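Long-range contacts in succinyl-CoA:3-ketoacid coenzyme A transferase subunit B (Helicobacter pylori, PDB 3RRL), which catalyses, as one subunit of a CoA-transferase, the transfer of coenzyme A from succinyl-CoA to a 3-oxo acid, giving a 3-oxoacyl-CoA and succinate: residues 44-53 with 68-79; 1-12 with 166-174. All coordinates share one frame; numbering follows the deposited sequence.

Interaction 1 (44-53 with 68-79)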
loop_
_atom_site.group_PDB
_atom_site.type_symbol
_atom_site.label_atom_id
_atom_site.label_comp_id
_atom_site.label_asym_id
_atom_site.label_seq_id
_atom_site.Cartn_x
_atom_site.Cartn_y
_atom_site.Cartn_z
ATOM N N ASN B 44 5.371 -11.324 -9.334
ATOM C CA ASN B 44 4.439 -12.039 -8.481
ATOM C C ASN B 44 4.815 -11.901 -7.008
ATOM O O ASN B 44 4.254 -12.576 -6.141
ATOM C CB ASN B 44 4.240 -13.495 -8.913
ATOM C CG ASN B 44 5.537 -14.260 -9.032
ATOM O OD1 ASN B 44 6.547 -13.736 -9.492
ATOM N ND2 ASN B 44 5.508 -15.523 -8.630
ATOM N N GLY B 45 5.750 -10.994 -6.729
ATOM C CA GLY B 45 6.102 -10.702 -5.350
ATOM C C GLY B 45 7.427 -11.183 -4.803
ATOM O O GLY B 45 7.553 -11.453 -3.612
ATOM N N LEU B 46 8.409 -11.352 -5.672
ATOM C CA LEU B 46 9.744 -11.663 -5.201
ATOM C C LEU B 46 10.808 -10.724 -5.754
ATOM O O LEU B 46 10.763 -10.319 -6.919
ATOM C CB LEU B 46 10.096 -13.102 -5.545
ATOM C CG LEU B 46 11.589 -13.408 -5.637
ATOM C CD1 LEU B 46 12.222 -13.439 -4.242
ATOM C CD2 LEU B 46 11.765 -14.742 -6.364
ATOM N N LEU B 47 11.769 -10.378 -4.903
ATOM C CA LEU B 47 12.981 -9.706 -5.347
ATOM C C LEU B 47 14.155 -10.625 -5.004
ATOM O O LEU B 47 14.268 -11.074 -3.865
ATOM C CB LEU B 47 13.119 -8.360 -4.636
ATOM C CG LEU B 47 14.129 -7.369 -5.200
ATOM C CD1 LEU B 47 13.839 -7.085 -6.666
ATOM C CD2 LEU B 47 14.108 -6.073 -4.394
ATOM N N GLY B 48 15.077 -10.836 -5.939
ATOM C CA GLY B 48 16.076 -11.891 -5.799
ATOM C C GLY B 48 15.776 -13.291 -6.321
ATOM O O GLY B 48 15.939 -14.283 -5.614
ATOM N N ILE B 49 15.319 -13.369 -7.569
ATOM C CA ILE B 49 15.189 -14.647 -8.271
ATOM C C ILE B 49 16.525 -15.402 -8.358
ATOM O O ILE B 49 17.595 -14.799 -8.482
ATOM C CB ILE B 49 14.690 -14.449 -9.715
ATOM C CG1 ILE B 49 13.307 -13.809 -9.745
ATOM C CG2 ILE B 49 14.661 -15.778 -10.483
ATOM C CD1 ILE B 49 12.818 -13.569 -11.167
ATOM N N GLY B 50 16.446 -16.727 -8.398
ATOM C CA GLY B 50 17.623 -17.563 -8.313
ATOM C C GLY B 50 17.410 -18.782 -9.182
ATOM O O GLY B 50 16.417 -18.866 -9.907
ATOM N N ALA B 51 18.359 -19.707 -9.144
ATOM C CA ALA B 51 18.361 -20.831 -10.066
ATOM C C ALA B 51 17.152 -21.726 -9.849
ATOM O O ALA B 51 16.479 -21.636 -8.823
ATOM C CB ALA B 51 19.640 -21.628 -9.909
ATOM N N TYR B 52 16.844 -22.549 -10.846
ATOM C CA TYR B 52 15.902 -23.640 -10.654
ATOM C C TYR B 52 16.435 -24.525 -9.546
ATOM O O TYR B 52 17.650 -24.694 -9.412
ATOM C CB TYR B 52 15.738 -24.458 -11.933
ATOM C CG TYR B 52 15.147 -23.680 -13.084
ATOM C CD1 TYR B 52 14.066 -22.839 -12.893
ATOM C CD2 TYR B 52 15.679 -23.783 -14.363
ATOM C CE1 TYR B 52 13.523 -22.122 -13.940
ATOM C CE2 TYR B 52 15.145 -23.073 -15.420
ATOM C CZ TYR B 52 14.066 -22.242 -15.203
ATOM O OH TYR B 52 13.528 -21.528 -16.251
ATOM N N PRO B 53 15.529 -25.082 -8.735
ATOM C CA PRO B 53 15.879 -25.963 -7.616
ATOM C C PRO B 53 16.424 -27.320 -8.058
ATOM O O PRO B 53 16.088 -27.818 -9.136
ATOM C CB PRO B 53 14.537 -26.169 -6.910
ATOM C CG PRO B 53 13.519 -25.940 -7.966
ATOM C CD PRO B 53 14.077 -24.853 -8.823
ATOM N N GLU B 68 6.997 -21.220 -13.239
ATOM C CA GLU B 68 8.054 -22.217 -13.094
ATOM C C GLU B 68 8.575 -22.246 -11.662
ATOM O O GLU B 68 8.661 -21.207 -11.002
ATOM C CB GLU B 68 9.208 -21.904 -14.040
ATOM C CG GLU B 68 8.790 -21.762 -15.493
ATOM C CD GLU B 68 9.967 -21.467 -16.411
ATOM O OE1 GLU B 68 10.928 -20.807 -15.955
ATOM O OE2 GLU B 68 9.930 -21.898 -17.587
ATOM N N THR B 69 8.928 -23.434 -11.180
ATOM C CA THR B 69 9.484 -23.552 -9.838
ATOM C C THR B 69 10.919 -23.049 -9.811
ATOM O O THR B 69 11.733 -23.414 -10.673
ATOM C CB THR B 69 9.446 -25.005 -9.332
ATOM O OG1 THR B 69 10.143 -25.853 -10.255
ATOM C CG2 THR B 69 8.006 -25.471 -9.190
ATOM N N ILE B 70 11.230 -22.221 -8.817
ATOM C CA ILE B 70 12.548 -21.587 -8.726
ATOM C C ILE B 70 13.093 -21.610 -7.307
ATOM O O ILE B 70 12.488 -22.189 -6.409
ATOM C CB ILE B 70 12.499 -20.116 -9.180
ATOM C CG1 ILE B 70 11.465 -19.346 -8.357
ATOM C CG2 ILE B 70 12.166 -20.026 -10.659
ATOM C CD1 ILE B 70 11.495 -17.832 -8.590
ATOM N N THR B 71 14.241 -20.968 -7.113
ATOM C CA THR B 71 14.747 -20.697 -5.771
ATOM C C THR B 71 14.988 -19.201 -5.626
ATOM O O THR B 71 14.711 -18.430 -6.547
ATOM C CB THR B 71 16.056 -21.442 -5.483
ATOM O OG1 THR B 71 17.087 -20.942 -6.346
ATOM C CG2 THR B 71 15.878 -22.952 -5.697
ATOM N N VAL B 72 15.495 -18.794 -4.467
ATOM C CA VAL B 72 15.820 -17.398 -4.225
ATOM C C VAL B 72 17.293 -17.275 -3.870
ATOM O O VAL B 72 17.888 -18.221 -3.353
ATOM C CB VAL B 72 14.971 -16.806 -3.073
ATOM C CG1 VAL B 72 13.500 -16.861 -3.418
ATOM C CG2 VAL B 72 15.225 -17.553 -1.778
ATOM N N VAL B 73 17.881 -16.119 -4.157
ATOM C CA VAL B 73 19.241 -15.815 -3.715
ATOM C C VAL B 73 19.248 -15.300 -2.275
ATOM O O VAL B 73 18.204 -14.969 -1.721
ATOM C CB VAL B 73 19.943 -14.782 -4.642
ATOM C CG1 VAL B 73 20.196 -15.385 -6.021
ATOM C CG2 VAL B 73 19.124 -13.499 -4.756
ATOM N N PRO B 74 20.431 -15.262 -1.648
ATOM C CA PRO B 74 20.539 -14.633 -0.330
ATOM C C PRO B 74 20.156 -13.161 -0.417
ATOM O O PRO B 74 20.566 -12.480 -1.362
ATOM C CB PRO B 74 22.028 -14.767 -0.009
ATOM C CG PRO B 74 22.477 -15.949 -0.802
ATOM C CD PRO B 74 21.697 -15.884 -2.073
ATOM N N GLY B 75 19.376 -12.676 0.545
ATOM C CA GLY B 75 18.955 -11.282 0.536
ATOM C C GLY B 75 17.725 -11.060 -0.326
ATOM O O GLY B 75 17.353 -9.924 -0.623
ATOM N N ALA B 76 17.089 -12.154 -0.735
ATOM C CA ALA B 76 15.819 -12.061 -1.433
ATOM C C ALA B 76 14.761 -11.529 -0.468
ATOM O O ALA B 76 14.945 -11.572 0.747
ATOM C CB ALA B 76 15.409 -13.421 -1.973
ATOM N N SER B 77 13.668 -11.004 -1.017
ATOM C CA SER B 77 12.516 -10.606 -0.218
ATOM C C SER B 77 11.229 -10.967 -0.948
ATOM O O SER B 77 11.196 -11.003 -2.171
ATOM C CB SER B 77 12.554 -9.106 0.092
ATOM O OG SER B 77 12.819 -8.361 -1.076
ATOM N N PHE B 78 10.180 -11.261 -0.186
ATOM C CA PHE B 78 8.870 -11.521 -0.759
ATOM C C PHE B 78 7.953 -10.378 -0.374
ATOM O O PHE B 78 8.139 -9.740 0.667
ATOM C CB PHE B 78 8.283 -12.848 -0.255
ATOM C CG PHE B 78 9.057 -14.071 -0.690
ATOM C CD1 PHE B 78 9.115 -14.434 -2.018
ATOM C CD2 PHE B 78 9.696 -14.875 0.241
ATOM C CE1 PHE B 78 9.822 -15.560 -2.415
ATOM C CE2 PHE B 78 10.401 -16.002 -0.155
ATOM C CZ PHE B 78 10.469 -16.338 -1.484
ATOM N N PHE B 79 6.967 -10.107 -1.223
ATOM C CA PHE B 79 5.989 -9.073 -0.931
ATOM C C PHE B 79 4.749 -9.321 -1.765
ATOM O O PHE B 79 4.740 -10.213 -2.620
ATOM C CB PHE B 79 6.581 -7.697 -1.244
ATOM C CG PHE B 79 7.510 -7.702 -2.417
ATOM C CD1 PHE B 79 7.015 -7.600 -3.710
ATOM C CD2 PHE B 79 8.877 -7.822 -2.233
ATOM C CE1 PHE B 79 7.875 -7.609 -4.809
ATOM C CE2 PHE B 79 9.749 -7.828 -3.325
ATOM C CZ PHE B 79 9.245 -7.719 -4.613
HETATM O O HOH W 1 3.966 -12.833 -3.443
#

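Interaction 2 (1-12 with 166-174)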
loop_
_atom_site.group_PDB
_atom_site.type_symbol
_atom_site.label_atom_id
_atom_site.label_comp_id
_atom_site.label_asym_id
_atom_site.label_seq_id
_atom_site.Cartn_x
_atom_site.Cartn_y
_atom_site.Cartn_z
HETATM N N MSE B 1 19.928 -16.813 -34.816
HETATM C CA MSE B 1 18.782 -15.909 -34.753
HETATM C C MSE B 1 18.605 -15.351 -33.342
HETATM O O MSE B 1 18.963 -14.210 -33.057
HETATM C CB MSE B 1 17.507 -16.635 -35.193
HETATM C CG MSE B 1 16.283 -15.742 -35.389
HETATM SE SE MSE B 1 16.097 -15.171 -37.241
HETATM C CE MSE B 1 14.239 -14.590 -37.228
ATOM N N ARG B 2 18.058 -16.166 -32.452
ATOM C CA ARG B 2 17.866 -15.721 -31.085
ATOM C C ARG B 2 19.198 -15.526 -30.367
ATOM O O ARG B 2 19.357 -14.588 -29.583
ATOM C CB ARG B 2 16.959 -16.682 -30.320
ATOM C CG ARG B 2 15.542 -16.706 -30.869
ATOM C CD ARG B 2 14.602 -17.423 -29.927
ATOM N NE ARG B 2 13.251 -17.507 -30.468
ATOM C CZ ARG B 2 12.236 -18.098 -29.843
ATOM N NH1 ARG B 2 11.038 -18.131 -30.410
ATOM N NH2 ARG B 2 12.417 -18.655 -28.650
ATOM N N GLU B 3 20.163 -16.392 -30.659
ATOM C CA GLU B 3 21.459 -16.307 -30.000
ATOM C C GLU B 3 22.043 -14.892 -30.068
ATOM O O GLU B 3 22.401 -14.311 -29.043
ATOM C CB GLU B 3 22.436 -17.322 -30.590
ATOM C CG GLU B 3 23.791 -17.315 -29.902
ATOM C CD GLU B 3 24.704 -18.434 -30.374
ATOM O OE1 GLU B 3 24.296 -19.223 -31.259
ATOM O OE2 GLU B 3 25.837 -18.524 -29.851
ATOM N N ALA B 4 22.135 -14.334 -31.271
ATOM C CA ALA B 4 22.708 -12.997 -31.430
ATOM C C ALA B 4 21.895 -11.942 -30.675
ATOM O O ALA B 4 22.441 -10.954 -30.187
ATOM C CB ALA B 4 22.836 -12.635 -32.912
ATOM N N ILE B 5 20.589 -12.165 -30.577
ATOM C CA ILE B 5 19.711 -11.251 -29.860
ATOM C C ILE B 5 19.988 -11.311 -28.363
ATOM O O ILE B 5 20.181 -10.290 -27.706
ATOM C CB ILE B 5 18.234 -11.624 -30.084
ATOM C CG1 ILE B 5 17.875 -11.533 -31.570
ATOM C CG2 ILE B 5 17.338 -10.737 -29.258
ATOM C CD1 ILE B 5 16.454 -11.993 -31.897
ATOM N N ILE B 6 19.999 -12.527 -27.836
ATOM C CA ILE B 6 20.138 -12.760 -26.410
ATOM C C ILE B 6 21.482 -12.273 -25.894
ATOM O O ILE B 6 21.550 -11.479 -24.951
ATOM C CB ILE B 6 19.935 -14.249 -26.086
ATOM C CG1 ILE B 6 18.455 -14.603 -26.223
ATOM C CG2 ILE B 6 20.441 -14.576 -24.682
ATOM C CD1 ILE B 6 18.201 -16.083 -26.410
ATOM N N LYS B 7 22.550 -12.739 -26.525
ATOM C CA LYS B 7 23.897 -12.322 -26.160
ATOM C C LYS B 7 24.118 -10.806 -26.242
ATOM O O LYS B 7 24.870 -10.247 -25.442
ATOM C CB LYS B 7 24.938 -13.088 -26.984
ATOM C CG LYS B 7 24.989 -14.563 -26.586
ATOM C CD LYS B 7 26.161 -15.313 -27.191
ATOM C CE LYS B 7 26.175 -16.753 -26.691
ATOM N NZ LYS B 7 27.265 -17.568 -27.299
ATOM N N ARG B 8 23.466 -10.138 -27.190
ATOM C CA ARG B 8 23.601 -8.684 -27.297
ATOM C C ARG B 8 22.796 -8.015 -26.187
ATOM O O ARG B 8 23.237 -7.037 -25.588
ATOM C CB ARG B 8 23.160 -8.183 -28.677
ATOM C CG ARG B 8 23.184 -6.665 -28.831
ATOM C CD ARG B 8 24.557 -6.075 -28.496
ATOM N NE ARG B 8 24.541 -4.611 -28.515
ATOM C CZ ARG B 8 24.114 -3.856 -27.503
ATOM N NH1 ARG B 8 24.127 -2.538 -27.606
ATOM N NH2 ARG B 8 23.676 -4.416 -26.384
ATOM N N ALA B 9 21.623 -8.567 -25.901
ATOM C CA ALA B 9 20.802 -8.079 -24.797
ATOM C C ALA B 9 21.532 -8.200 -23.460
ATOM O O ALA B 9 21.400 -7.334 -22.592
ATOM C CB ALA B 9 19.483 -8.833 -24.746
ATOM N N ALA B 10 22.299 -9.275 -23.296
ATOM C CA ALA B 10 23.010 -9.516 -22.040
ATOM C C ALA B 10 24.001 -8.404 -21.727
ATOM O O ALA B 10 24.279 -8.114 -20.567
ATOM C CB ALA B 10 23.721 -10.857 -22.078
ATOM N N LYS B 11 24.530 -7.781 -22.770
ATOM C CA LYS B 11 25.497 -6.710 -22.604
ATOM C C LYS B 11 24.892 -5.493 -21.913
ATOM O O LYS B 11 25.617 -4.650 -21.375
ATOM C CB LYS B 11 26.097 -6.318 -23.955
ATOM C CG LYS B 11 26.932 -7.417 -24.598
ATOM C CD LYS B 11 27.607 -6.921 -25.872
ATOM C CE LYS B 11 28.748 -7.838 -26.287
ATOM N NZ LYS B 11 28.301 -9.241 -26.530
ATOM N N GLU B 12 23.566 -5.404 -21.926
ATOM C CA GLU B 12 22.874 -4.282 -21.287
ATOM C C GLU B 12 22.756 -4.436 -19.765
ATOM O O GLU B 12 22.418 -3.484 -19.051
ATOM C CB GLU B 12 21.490 -4.078 -21.916
ATOM C CG GLU B 12 21.546 -3.765 -23.408
ATOM C CD GLU B 12 22.204 -2.425 -23.688
ATOM O OE1 GLU B 12 21.852 -1.441 -22.996
ATOM O OE2 GLU B 12 23.075 -2.353 -24.588
ATOM N N GLN B 166 15.244 1.110 -26.276
ATOM C CA GLN B 166 16.214 0.431 -27.119
ATOM C C GLN B 166 15.599 -0.839 -27.695
ATOM O O GLN B 166 14.863 -1.555 -27.011
ATOM C CB GLN B 166 17.465 0.110 -26.304
ATOM C CG GLN B 166 18.490 -0.776 -27.002
ATOM C CD GLN B 166 19.612 -1.193 -26.055
ATOM O OE1 GLN B 166 19.369 -1.507 -24.890
ATOM N NE2 GLN B 166 20.839 -1.174 -26.542
ATOM N N LEU B 167 15.886 -1.104 -28.962
ATOM C CA LEU B 167 15.348 -2.281 -29.630
ATOM C C LEU B 167 16.490 -3.110 -30.204
ATOM O O LEU B 167 17.302 -2.618 -30.989
ATOM C CB LEU B 167 14.362 -1.880 -30.735
ATOM C CG LEU B 167 14.029 -2.949 -31.780
ATOM C CD1 LEU B 167 13.280 -4.120 -31.156
ATOM C CD2 LEU B 167 13.232 -2.352 -32.943
ATOM N N ILE B 168 16.556 -4.367 -29.785
ATOM C CA ILE B 168 17.587 -5.279 -30.244
ATOM C C ILE B 168 16.940 -6.404 -31.046
ATOM O O ILE B 168 16.110 -7.143 -30.519
ATOM C CB ILE B 168 18.332 -5.889 -29.040
ATOM C CG1 ILE B 168 18.938 -4.785 -28.165
ATOM C CG2 ILE B 168 19.395 -6.868 -29.498
ATOM C CD1 ILE B 168 19.665 -5.312 -26.932
ATOM N N THR B 169 17.303 -6.524 -32.320
ATOM C CA THR B 169 16.858 -7.656 -33.132
ATOM C C THR B 169 18.053 -8.482 -33.634
ATOM O O THR B 169 19.208 -8.178 -33.315
ATOM C CB THR B 169 15.987 -7.201 -34.332
ATOM O OG1 THR B 169 16.821 -6.689 -35.381
ATOM C CG2 THR B 169 15.000 -6.133 -33.898
ATOM N N ASP B 170 17.775 -9.525 -34.410
ATOM C CA ASP B 170 18.835 -10.358 -34.987
ATOM C C ASP B 170 19.627 -9.608 -36.066
ATOM O O ASP B 170 20.703 -10.044 -36.493
ATOM C CB ASP B 170 18.246 -11.649 -35.570
ATOM C CG ASP B 170 16.995 -11.394 -36.395
ATOM O OD1 ASP B 170 16.058 -10.760 -35.867
ATOM O OD2 ASP B 170 16.952 -11.805 -37.576
ATOM N N LEU B 171 19.084 -8.476 -36.500
ATOM C CA LEU B 171 19.714 -7.645 -37.528
ATOM C C LEU B 171 20.468 -6.475 -36.915
ATOM O O LEU B 171 21.649 -6.274 -37.198
ATOM C CB LEU B 171 18.701 -7.142 -38.561
ATOM C CG LEU B 171 17.940 -8.210 -39.343
ATOM C CD1 LEU B 171 17.101 -7.571 -40.447
ATOM C CD2 LEU B 171 18.904 -9.232 -39.920
ATOM N N ALA B 172 19.772 -5.689 -36.109
ATOM C CA ALA B 172 20.320 -4.446 -35.606
ATOM C C ALA B 172 19.883 -3.992 -34.223
ATOM O O ALA B 172 18.967 -4.529 -33.628
ATOM C CB ALA B 172 20.024 -3.362 -36.594
ATOM N N VAL B 173 20.590 -2.988 -33.730
ATOM C CA VAL B 173 20.260 -2.330 -32.491
ATOM C C VAL B 173 19.814 -0.906 -32.813
ATOM O O VAL B 173 20.486 -0.184 -33.522
ATOM C CB VAL B 173 21.442 -2.290 -31.534
ATOM C CG1 VAL B 173 21.048 -1.630 -30.251
ATOM C CG2 VAL B 173 21.958 -3.666 -31.291
ATOM N N PHE B 174 18.665 -0.521 -32.280
ATOM C CA PHE B 174 18.105 0.792 -32.496
ATOM C C PHE B 174 17.871 1.476 -31.167
ATOM O O PHE B 174 17.621 0.826 -30.170
ATOM C CB PHE B 174 16.750 0.700 -33.183
ATOM C CG PHE B 174 16.777 0.066 -34.531
ATOM C CD1 PHE B 174 16.871 0.837 -35.666
ATOM C CD2 PHE B 174 16.667 -1.298 -34.665
ATOM C CE1 PHE B 174 16.879 0.259 -36.897
ATOM C CE2 PHE B 174 16.674 -1.879 -35.901
ATOM C CZ PHE B 174 16.777 -1.100 -37.017
#

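Interaction 1 (44-53 with 68-79)
L47 and S77 face each other as an antiparallel hydrogen-bonded pair: L47 N donates to S77 O (2.9 Å, 172° at the hydrogen) and S77 N returns a bond to L47 O. F79 N extends the ladder to G45 O, and one water donates to both N44 O and F79 O where the strands part. Both chains then turn a corner, at L47-G48 and at P74-G75, the latter within a type II turn from V73 to A76, and pairing resumes when V73 N reaches G48 O (3.0 Å). T71 OG1 donates to A51 O at 2.6 Å, and T71 N adds a weak bond to the same oxygen; chi1 of 65° sets OG1 between its own backbone N and carbonyl carbon. Y52 OH donates to E68 OE1 (2.7 Å) from above the carboxylate plane, ring and carboxylate standing 72° apart.

Strand 46-49 meets strand 76-78, one of the two outermost strands, within this chain, of the ten-stranded mixed sheet of the CoA-transferase fold. G45 and L46 both face S42 in a G1 beta bulge that begins two residues after E43, the predicted active-site glutamate; N44 OD1 is bonded to S42.

Apolar contacts fill in beside the ladder. L46 divides its methyls: CD1 goes to F78 CE1 (3.7 Å) and V72 CG1, while CD2 meets I70 CD1 tip to tip. G48 CA lies 3.6 Å from V73 CG2, with A76 CB near G48 O. The F79 ring lays one face over the G45 carbonyl carbon, 3.6 Å above the ring plane, and turns its edge to L47 CB. I70 CG2 lies at the edge of the Y52 ring, and P53 CB touches T71 CG2. Another protein chain bonds to Y52 O and T69 OG1.

Interaction 2 (1-12 with 166-174)
The N-terminal helix 2-10 packs on the mixed sheet of the CoA-transferase domain, against the antiparallel hairpin of strands 166-168 and 172-177, with I5, R8 and A9 meeting I168. Helix and strand 166-168 run roughly antiparallel, with axes 9.6 Å apart at closest approach. I168 spreads two branches over the helix: CD1 lies 3.7 Å from A9 CA, and CG2 touches R8 CG. R8 crosses V173 at about a right angle, its NE near V173 CG2 and also salt-bridged to E185 of the next strand. I5 lies alongside D170 where the hairpin turns; its CG1, anti to the carbonyl carbon (chi1 -61°), comes within 3.5 Å of D170 N. D170 OD1 itself accepts from H141 N, and T169 OG1 accepts from L171 N in an ST turn and is also hydrogen-bonded to H141 ND1.

A polar cluster of R8, E12 and Q166 closes the contact. R8 grips E12 OE2 end-on with NH1 and NH2, the shorter bond from NH2 at 2.8 Å and both nearly in the guanidinium plane. K134 serves E12 OE1 and Q166 OE1 together, which would offset the approach of these two acceptors. With carboxylate and amide planes 86° apart, Q166 NE2 points its N-H straight (168°) at E12 OE2 from above the carboxylate, 3.2 Å away, as that oxygen's third donor.

Overall arrangement
From the N terminus, the chain first runs through helix 2-10, whose partner hairpin comes some 150 residues later, so interaction 2 closes a loop around most of the domain. Within that loop, after strands 18-21 and 39-42, the chain enters 44-53, and interaction 1 closes a much shorter excursion, 54-67, that contains neither helix nor strand. The two contacts therefore nest without crossing. Both reach the ten-stranded sheet: interaction 1 adds edge strand 76-78, whereas interaction 2 seats the N-terminal helix where the parallel run ends at 166-168 and the antiparallel strands begin. Their centres lie 26 Å apart, and no atoms touch between them. Other subunits of the assembly reach only interaction 1.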